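Local structure of hemolysins related proteins containing CBS domains (Klebsiella pneumoniae subsp. pneumoniae, 3HF7) at residues 51-54 and 55-58. The protein is of unknown function, but this fragment, a CBS-domain pair of a probable membrane protein, binds adenosine monophosphate. Numbering follows the deposited sequence.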
ATOM      1  N   MET A  51       3.021   4.748   0.138  1.00 26.37           N
ATOM      2  CA  MET A  51       2.952   3.433   0.753  1.00 26.11           C
ATOM      3  C   MET A  51       4.081   3.360   1.775  1.00 26.54           C
ATOM      4  O   MET A  51       5.235   3.642   1.450  1.00 27.17           O
ATOM      5  CB  MET A  51       3.073   2.346  -0.317  1.00 24.92           C
ATOM      6  CG  MET A  51       2.829   0.956   0.181  1.00 23.05           C
ATOM      7  SD  MET A  51       1.093   0.564   0.478  1.00 22.83           S
ATOM      8  CE  MET A  51       0.435   0.723  -1.193  1.00 20.94           C
ATOM      9  N   LEU A  52       3.744   3.022   3.016  1.00 26.99           N
ATOM     10  CA  LEU A  52       4.692   3.134   4.123  1.00 27.53           C
ATOM     11  C   LEU A  52       5.013   1.752   4.619  1.00 27.54           C
ATOM     12  O   LEU A  52       4.098   0.983   4.954  1.00 27.14           O
ATOM     13  CB  LEU A  52       4.075   3.972   5.253  1.00 27.98           C
ATOM     14  CG  LEU A  52       4.861   4.619   6.415  1.00 28.38           C
ATOM     15  CD1 LEU A  52       4.653   3.884   7.730  1.00 28.31           C
ATOM     16  CD2 LEU A  52       6.351   4.826   6.128  1.00 29.01           C
ATOM     17  N   ARG A  53       6.306   1.422   4.639  1.00 27.72           N
ATOM     18  CA  ARG A  53       6.720   0.146   5.193  1.00 27.80           C
ATOM     19  C   ARG A  53       6.699   0.316   6.678  1.00 27.82           C
ATOM     20  O   ARG A  53       7.472   1.092   7.233  1.00 27.79           O
ATOM     21  CB  ARG A  53       8.094  -0.258   4.690  1.00 27.93           C
ATOM     22  CG  ARG A  53       8.063  -0.566   3.225  1.00 28.28           C
ATOM     23  CD  ARG A  53       9.423  -0.775   2.645  1.00 29.95           C
ATOM     24  NE  ARG A  53      10.059   0.494   2.327  1.00 32.03           N
ATOM     25  CZ  ARG A  53      11.081   1.004   3.014  1.00 34.28           C
ATOM     26  NH1 ARG A  53      11.583   0.342   4.053  1.00 33.82           N
ATOM     27  NH2 ARG A  53      11.608   2.176   2.655  1.00 35.00           N
ATOM     28  N   VAL A  54       5.764  -0.374   7.309  1.00 28.01           N
ATOM     29  CA  VAL A  54       5.566  -0.276   8.753  1.00 28.86           C
ATOM     30  C   VAL A  54       6.868  -0.543   9.538  1.00 29.22           C
ATOM     31  O   VAL A  54       7.254   0.262  10.400  1.00 29.26           O
ATOM     32  CB  VAL A  54       4.419  -1.223   9.205  1.00 28.75           C
ATOM     33  CG1 VAL A  54       4.163  -1.095  10.665  1.00 29.25           C
ATOM     34  CG2 VAL A  54       3.150  -0.874   8.468  1.00 29.39           C
ATOM     35  N   ARG A  55       7.541  -1.651   9.203  1.00 29.84           N
ATOM     36  CA  ARG A  55       8.784  -2.073   9.856  1.00 30.51           C
ATOM     37  C   ARG A  55       9.811  -0.962   9.868  1.00 30.78           C
ATOM     38  O   ARG A  55      10.549  -0.808  10.836  1.00 31.30           O
ATOM     39  CB  ARG A  55       9.376  -3.313   9.172  1.00 30.90           C
ATOM     40  CG  ARG A  55      10.869  -3.488   9.405  1.00 30.85           C
ATOM     41  CD  ARG A  55      11.265  -4.950   9.439  1.00 32.59           C
ATOM     42  NE  ARG A  55      11.928  -5.371   8.210  1.00 32.82           N
ATOM     43  CZ  ARG A  55      11.297  -5.834   7.136  1.00 34.28           C
ATOM     44  NH1 ARG A  55       9.950  -5.952   7.101  1.00 35.60           N
ATOM     45  NH2 ARG A  55      12.029  -6.173   6.086  1.00 33.74           N
ATOM     46  N   GLU A  56       9.848  -0.200   8.784  1.00 30.83           N
ATOM     47  CA  GLU A  56      10.708   0.951   8.669  1.00 31.13           C
ATOM     48  C   GLU A  56      10.320   2.046   9.661  1.00 31.38           C
ATOM     49  O   GLU A  56      11.183   2.682  10.279  1.00 31.72           O
ATOM     50  CB  GLU A  56      10.586   1.511   7.265  1.00 31.44           C
ATOM     51  CG  GLU A  56      11.885   1.848   6.604  1.00 33.27           C
ATOM     52  CD  GLU A  56      12.954   2.221   7.590  1.00 36.27           C
ATOM     53  OE1 GLU A  56      13.258   3.434   7.699  1.00 37.19           O
ATOM     54  OE2 GLU A  56      13.482   1.298   8.257  1.00 37.65           O
ATOM     55  N   ALA A  57       9.017   2.278   9.799  1.00 31.21           N
ATOM     56  CA  ALA A  57       8.523   3.350  10.645  1.00 31.07           C
ATOM     57  C   ALA A  57       8.852   3.028  12.095  1.00 31.02           C
ATOM     58  O   ALA A  57       9.371   3.874  12.840  1.00 30.87           O
ATOM     59  CB  ALA A  57       7.019   3.512  10.454  1.00 30.93           C
ATOM     60  N   TYR A  58       8.550   1.788  12.472  1.00 30.81           N
ATOM     61  CA  TYR A  58       8.857   1.265  13.794  1.00 30.89           C
ATOM     62  C   TYR A  58      10.316   1.468  14.109  1.00 30.78           C
ATOM     63  O   TYR A  58      10.666   1.919  15.188  1.00 30.71           O
ATOM     64  CB  TYR A  58       8.575  -0.225  13.818  1.00 30.81           C
ATOM     65  CG  TYR A  58       7.132  -0.563  13.846  1.00 30.52           C
ATOM     66  CD1 TYR A  58       6.158   0.438  13.751  1.00 29.56           C
ATOM     67  CD2 TYR A  58       6.725  -1.893  13.951  1.00 30.43           C
ATOM     68  CE1 TYR A  58       4.811   0.129  13.776  1.00 30.07           C
ATOM     69  CE2 TYR A  58       5.371  -2.223  13.974  1.00 30.74           C
ATOM     70  CZ  TYR A  58       4.418  -1.203  13.889  1.00 30.32           C
ATOM     71  OH  TYR A  58       3.080  -1.519  13.902  1.00 30.14           O
TER
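At the strand-to-helix junction where strand 48-53 of a CBS domain passes straight into helix 54-61, Arg53 takes the N-cap position and the first helical turn starts on its carbonyl. Arg53 O accepts the amide of Ala57 at 3.2 Å from N, a moderately bent bond lying in the carbonyl plane; Glu56 N adds a weak, more bent one. The next i to i+4 bond, Tyr58 N to Val54 O, is shorter (2.9 Å) and nearly straight at 172°, evidence that regular helix is already established there.

The Val54 and Tyr58 side chains, one turn apart, lie side by side and point the same way. With CG1 anti to the backbone N (chi1 -178°), that methyl lies over one face of the Tyr58 ring, 3.6 Å from the centroid and offset toward the rim near CZ, a CH-pi contact. The phenol end is tied down by a hydrogen bond from Tyr58 OH to Leu30 O of helix 23-31. Facing the same helix, Leu52 CD1 packs against Ala57 CB at 3.6 Å, and both side chains also touch Leu30, joining strand and helix to their neighbour in the domain core.

Arg53 and Glu56 extend alongside each other, their planar groups only 22° apart, yet Arg53 NH1 stays 4.7 Å from Glu56 OE2: this is no salt bridge. Each charge has its partner outside the turn, Arg53 NE with Asp77 and Glu56 OE1 with Arg59. The AMP pocket is close by, since Arg53 and Val54 adjoin its residues Arg37 and Gly36, and the Val54 side chain lies about 7 Å from the bound nucleotide.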